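PDB 6EUG: beta-glucanase from Bacteroides thetaiotaomicron, which probably hydrolyses O-glycosidic bonds, its family 43 glycoside hydrolase domain being regarded as a beta-1,3-galactosidase of arabinogalactan breakdown. Local coordinates for residues Thr216-Ile228 and Leu237-His249. Sequence-based numbering, arbitrary orientation.
Sequences TLFVDDDGKAYHI and LQIAELADDYLSH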
loop_
_atom_site.group_PDB
_atom_site.type_symbol
_atom_site.label_atom_id
_atom_site.label_comp_id
_atom_site.label_asym_id
_atom_site.label_seq_id
_atom_site.Cartn_x
_atom_site.Cartn_y
_atom_site.Cartn_z
ATOM N N THR A 216 1.316 -1.664 -1.929
ATOM C CA THR A 216 0.335 -1.342 -2.908
ATOM C C THR A 216 0.596 -2.113 -4.207
ATOM O O THR A 216 1.527 -2.945 -4.279
ATOM C CB THR A 216 0.217 0.170 -3.119
ATOM O OG1 THR A 216 -0.993 0.474 -3.834
ATOM C CG2 THR A 216 1.446 0.762 -3.864
ATOM N N LEU A 217 -0.286 -1.869 -5.172
ATOM C CA LEU A 217 -0.241 -2.473 -6.528
ATOM C C LEU A 217 -0.345 -1.414 -7.589
ATOM O O LEU A 217 -1.008 -0.386 -7.375
ATOM C CB LEU A 217 -1.406 -3.466 -6.731
ATOM C CG LEU A 217 -1.517 -4.683 -5.803
ATOM C CD1 LEU A 217 -2.831 -5.471 -6.013
ATOM C CD2 LEU A 217 -0.325 -5.627 -5.935
ATOM N N PHE A 218 0.234 -1.689 -8.761
ATOM C CA PHE A 218 0.080 -0.791 -9.915
ATOM C C PHE A 218 0.080 -1.577 -11.215
ATOM O O PHE A 218 0.978 -2.394 -11.425
ATOM C CB PHE A 218 1.183 0.292 -9.975
ATOM C CG PHE A 218 0.942 1.333 -11.058
ATOM C CD1 PHE A 218 -0.035 2.305 -10.897
ATOM C CD2 PHE A 218 1.651 1.311 -12.239
ATOM C CE1 PHE A 218 -0.285 3.239 -11.884
ATOM C CE2 PHE A 218 1.409 2.249 -13.236
ATOM C CZ PHE A 218 0.443 3.215 -13.065
ATOM N N VAL A 219 -0.941 -1.344 -12.051
ATOM C CA VAL A 219 -0.996 -1.904 -13.413
ATOM C C VAL A 219 -0.462 -0.870 -14.437
ATOM O O VAL A 219 -1.029 0.233 -14.623
ATOM C CB VAL A 219 -2.425 -2.344 -13.837
ATOM C CG1 VAL A 219 -2.394 -2.948 -15.257
ATOM C CG2 VAL A 219 -3.030 -3.336 -12.860
ATOM N N ASP A 220 0.617 -1.236 -15.090
ATOM C CA ASP A 220 1.278 -0.345 -16.059
ATOM C C ASP A 220 0.600 -0.409 -17.443
ATOM O O ASP A 220 -0.319 -1.224 -17.688
ATOM C CB ASP A 220 2.763 -0.714 -16.120
ATOM C CG ASP A 220 3.680 0.460 -16.467
ATOM O OD1 ASP A 220 3.220 1.588 -16.753
ATOM O OD2 ASP A 220 4.895 0.194 -16.542
ATOM N N ASP A 221 1.024 0.476 -18.336
ATOM C CA ASP A 221 0.376 0.628 -19.642
ATOM C C ASP A 221 0.603 -0.545 -20.614
ATOM O O ASP A 221 -0.194 -0.738 -21.541
ATOM C CB ASP A 221 0.652 2.030 -20.252
ATOM C CG ASP A 221 2.115 2.392 -20.298
ATOM O OD1 ASP A 221 2.986 1.500 -20.057
ATOM O OD2 ASP A 221 2.400 3.575 -20.570
ATOM N N ASP A 222 1.616 -1.372 -20.334
ATOM C CA ASP A 222 1.871 -2.625 -21.056
ATOM C C ASP A 222 1.137 -3.859 -20.496
ATOM O O ASP A 222 1.417 -4.979 -20.918
ATOM C CB ASP A 222 3.377 -2.885 -21.099
ATOM C CG ASP A 222 4.020 -3.010 -19.719
ATOM O OD1 ASP A 222 3.329 -2.879 -18.674
ATOM O OD2 ASP A 222 5.251 -3.281 -19.701
ATOM N N GLY A 223 0.276 -3.650 -19.488
ATOM C CA GLY A 223 -0.458 -4.743 -18.831
ATOM C C GLY A 223 0.331 -5.451 -17.738
ATOM O O GLY A 223 -0.225 -6.309 -17.049
ATOM N N LYS A 224 1.602 -5.082 -17.548
ATOM C CA LYS A 224 2.403 -5.668 -16.462
ATOM C C LYS A 224 1.984 -5.027 -15.150
ATOM O O LYS A 224 1.796 -3.795 -15.080
ATOM C CB LYS A 224 3.905 -5.496 -16.689
ATOM C CG LYS A 224 4.466 -6.502 -17.697
ATOM C CD LYS A 224 5.935 -6.289 -17.989
ATOM C CE LYS A 224 6.453 -7.316 -18.998
ATOM N NZ LYS A 224 6.409 -8.699 -18.457
ATOM N N ALA A 225 1.797 -5.855 -14.134
ATOM C CA ALA A 225 1.474 -5.369 -12.782
ATOM C C ALA A 225 2.679 -5.491 -11.835
ATOM O O ALA A 225 3.491 -6.402 -11.980
ATOM C CB ALA A 225 0.265 -6.113 -12.211
ATOM N N TYR A 226 2.735 -4.581 -10.849
ATOM C CA TYR A 226 3.813 -4.489 -9.876
ATOM C C TYR A 226 3.273 -4.438 -8.444
ATOM O O TYR A 226 2.276 -3.734 -8.162
ATOM C CB TYR A 226 4.742 -3.267 -10.120
ATOM C CG TYR A 226 5.393 -3.335 -11.513
ATOM C CD1 TYR A 226 4.738 -2.852 -12.637
ATOM C CD2 TYR A 226 6.668 -3.914 -11.694
ATOM C CE1 TYR A 226 5.306 -2.965 -13.906
ATOM C CE2 TYR A 226 7.222 -4.019 -12.946
ATOM C CZ TYR A 226 6.549 -3.534 -14.044
ATOM O OH TYR A 226 7.139 -3.647 -15.270
ATOM N N HIS A 227 3.971 -5.165 -7.578
ATOM C CA HIS A 227 3.761 -5.201 -6.103
ATOM C C HIS A 227 4.889 -4.349 -5.452
ATOM O O HIS A 227 6.084 -4.664 -5.586
ATOM C CB HIS A 227 3.743 -6.656 -5.635
ATOM C CG HIS A 227 3.631 -6.856 -4.145
ATOM N ND1 HIS A 227 4.265 -7.891 -3.486
ATOM C CD2 HIS A 227 2.970 -6.155 -3.198
ATOM C CE1 HIS A 227 3.986 -7.817 -2.193
ATOM N NE2 HIS A 227 3.206 -6.764 -1.995
ATOM N N ILE A 228 4.480 -3.276 -4.780
ATOM C CA ILE A 228 5.376 -2.269 -4.200
ATOM C C ILE A 228 5.218 -2.401 -2.679
ATOM O O ILE A 228 4.096 -2.329 -2.177
ATOM C CB ILE A 228 5.029 -0.850 -4.656
ATOM C CG1 ILE A 228 5.244 -0.732 -6.187
ATOM C CG2 ILE A 228 5.952 0.160 -3.973
ATOM C CD1 ILE A 228 4.559 0.406 -6.868
ATOM N N LEU A 237 12.327 0.156 0.485
ATOM C CA LEU A 237 11.210 -0.188 -0.424
ATOM C C LEU A 237 11.682 -1.188 -1.488
ATOM O O LEU A 237 12.814 -1.090 -1.962
ATOM C CB LEU A 237 10.670 1.018 -1.166
ATOM C CG LEU A 237 9.806 2.002 -0.399
ATOM C CD1 LEU A 237 9.635 3.233 -1.260
ATOM C CD2 LEU A 237 8.448 1.377 -0.056
ATOM N N GLN A 238 10.808 -2.145 -1.840
ATOM C CA GLN A 238 11.056 -3.032 -2.991
ATOM C C GLN A 238 9.896 -2.978 -3.988
ATOM O O GLN A 238 8.742 -2.731 -3.585
ATOM C CB GLN A 238 11.389 -4.471 -2.542
ATOM C CG GLN A 238 12.716 -4.584 -1.788
ATOM C CD GLN A 238 13.036 -5.992 -1.281
ATOM O OE1 GLN A 238 12.306 -6.950 -1.595
ATOM N NE2 GLN A 238 14.118 -6.128 -0.469
ATOM N N ILE A 239 10.222 -3.140 -5.292
ATOM C CA ILE A 239 9.245 -3.145 -6.394
ATOM C C ILE A 239 9.463 -4.438 -7.154
ATOM O O ILE A 239 10.561 -4.631 -7.688
ATOM C CB ILE A 239 9.429 -1.953 -7.355
ATOM C CG1 ILE A 239 9.389 -0.635 -6.567
ATOM C CG2 ILE A 239 8.381 -1.985 -8.469
ATOM C CD1 ILE A 239 9.505 0.635 -7.409
ATOM N N ALA A 240 8.429 -5.294 -7.179
ATOM C CA ALA A 240 8.495 -6.665 -7.746
ATOM C C ALA A 240 7.460 -6.876 -8.861
ATOM O O ALA A 240 6.256 -6.669 -8.664
ATOM C CB ALA A 240 8.285 -7.696 -6.651
ATOM N N GLU A 241 7.930 -7.311 -10.022
ATOM C CA GLU A 241 7.056 -7.700 -11.122
ATOM C C GLU A 241 6.163 -8.924 -10.789
ATOM O O GLU A 241 6.657 -9.941 -10.284
ATOM C CB GLU A 241 7.933 -7.997 -12.334
ATOM C CG GLU A 241 7.196 -8.319 -13.631
ATOM C CD GLU A 241 8.110 -8.838 -14.723
ATOM O OE1 GLU A 241 8.906 -9.793 -14.466
ATOM O OE2 GLU A 241 8.023 -8.310 -15.854
ATOM N N LEU A 242 4.886 -8.854 -11.156
ATOM C CA LEU A 242 3.946 -9.991 -11.069
ATOM C C LEU A 242 3.899 -10.806 -12.383
ATOM O O LEU A 242 4.133 -10.277 -13.486
ATOM C CB LEU A 242 2.546 -9.483 -10.713
ATOM C CG LEU A 242 2.433 -8.811 -9.329
ATOM C CD1 LEU A 242 0.985 -8.436 -9.066
ATOM C CD2 LEU A 242 2.980 -9.666 -8.184
ATOM N N ALA A 243 3.595 -12.095 -12.243
ATOM C CA ALA A 243 3.281 -12.992 -13.362
ATOM C C ALA A 243 2.087 -12.515 -14.177
ATOM O O ALA A 243 1.341 -11.661 -13.718
ATOM C CB ALA A 243 2.985 -14.391 -12.823
ATOM N N ASP A 244 1.905 -13.069 -15.387
ATOM C CA ASP A 244 0.856 -12.616 -16.294
ATOM C C ASP A 244 -0.593 -12.777 -15.792
ATOM O O ASP A 244 -1.474 -12.055 -16.263
ATOM C CB ASP A 244 0.981 -13.309 -17.684
ATOM N N ASP A 245 -0.835 -13.657 -14.815
ATOM C CA ASP A 245 -2.168 -13.817 -14.203
ATOM C C ASP A 245 -2.335 -13.000 -12.884
ATOM O O ASP A 245 -3.422 -12.984 -12.289
ATOM C CB ASP A 245 -2.558 -15.312 -13.987
ATOM C CG ASP A 245 -1.642 -16.055 -13.045
ATOM O OD1 ASP A 245 -0.706 -15.436 -12.466
ATOM O OD2 ASP A 245 -1.834 -17.293 -12.923
ATOM N N TYR A 246 -1.271 -12.301 -12.501
ATOM C CA TYR A 246 -1.196 -11.474 -11.282
ATOM C C TYR A 246 -1.219 -12.271 -9.993
ATOM O O TYR A 246 -1.317 -11.675 -8.916
ATOM C CB TYR A 246 -2.245 -10.321 -11.237
ATOM C CG TYR A 246 -2.272 -9.345 -12.393
ATOM C CD1 TYR A 246 -1.234 -9.274 -13.333
ATOM C CD2 TYR A 246 -3.345 -8.464 -12.545
ATOM C CE1 TYR A 246 -1.295 -8.381 -14.400
ATOM C CE2 TYR A 246 -3.403 -7.579 -13.608
ATOM C CZ TYR A 246 -2.373 -7.522 -14.522
ATOM O OH TYR A 246 -2.450 -6.603 -15.589
ATOM N N LEU A 247 -1.035 -13.594 -10.047
ATOM C CA LEU A 247 -1.205 -14.414 -8.832
ATOM C C LEU A 247 0.093 -14.807 -8.135
ATOM O O LEU A 247 0.035 -15.390 -7.053
ATOM C CB LEU A 247 -2.021 -15.702 -9.143
ATOM C CG LEU A 247 -3.376 -15.474 -9.778
ATOM C CD1 LEU A 247 -4.062 -16.831 -10.043
ATOM C CD2 LEU A 247 -4.278 -14.536 -8.997
ATOM N N SER A 248 1.248 -14.448 -8.714
ATOM C CA SER A 248 2.549 -14.767 -8.145
ATOM C C SER A 248 3.583 -13.774 -8.655
ATOM O O SER A 248 3.260 -12.966 -9.554
ATOM C CB SER A 248 2.938 -16.215 -8.483
ATOM O OG SER A 248 3.235 -16.367 -9.875
ATOM N N HIS A 249 4.793 -13.845 -8.102
ATOM C CA HIS A 249 5.926 -12.968 -8.504
ATOM C C HIS A 249 6.818 -13.684 -9.527
ATOM O O HIS A 249 6.918 -14.914 -9.497
ATOM C CB HIS A 249 6.761 -12.572 -7.313
ATOM C CG HIS A 249 6.005 -11.861 -6.231
ATOM N ND1 HIS A 249 5.439 -12.514 -5.156
ATOM C CD2 HIS A 249 5.734 -10.546 -6.056
ATOM C CE1 HIS A 249 4.840 -11.627 -4.382
ATOM N NE2 HIS A 249 5.050 -10.428 -4.879
HETATM O O HOH W 1 4.992 -10.703 -16.132
HETATM O O HOH W 2 2.158 -8.669 -14.785
HETATM O O HOH W 3 9.064 -5.467 -16.063
#
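His-227 and Ala-240 face each other as an antiparallel hydrogen-bonded pair, His-227 N to Ala-240 O and Ala-240 N to His-227 O both measuring 2.9 Å. Because CG of His-227 stands anti to its own backbone N (chi1 176°), the imidazole reaches the edge of His-249, and His-227 ND1 and His-249 NE2 share a hydrogen bond of 3.0 Å. The rings touch rim to rim, their planes 36° apart; histidine suits both places, since either nitrogen could donate.

Tyr-246 packs beside the start of strand 225-231. It ends the type I turn 243-246 that follows strand 236-242, has positive phi, and lays its ring against Ala-225, whose CB sits over one face, 3.7 Å from the centroid, a CH-pi contact for which a small methyl leaves room. The phenol OH then donates to Gly-223 O (2.7 Å), tying this turn to the type I turn 220-223. Leu-242 packs CD1 against Ala-225 CB and CD2 against CB of His-227.

On the opposite face, the extended Glu-241 forms a salt bridge through OE2 with Lys-224 NZ (3.1 Å), the ammonium approaching from above the carboxylate plane, while a water links OE2 to Tyr-226 OH; OE1 goes to Thr-250. Here Ile-228 and Ile-239 lie side by side.

These residues build the beta hairpin of strands 225-231 and 236-242, the central pair of a four-stranded antiparallel blade in the five-bladed beta-propeller characteristic of family 43 glycoside hydrolases.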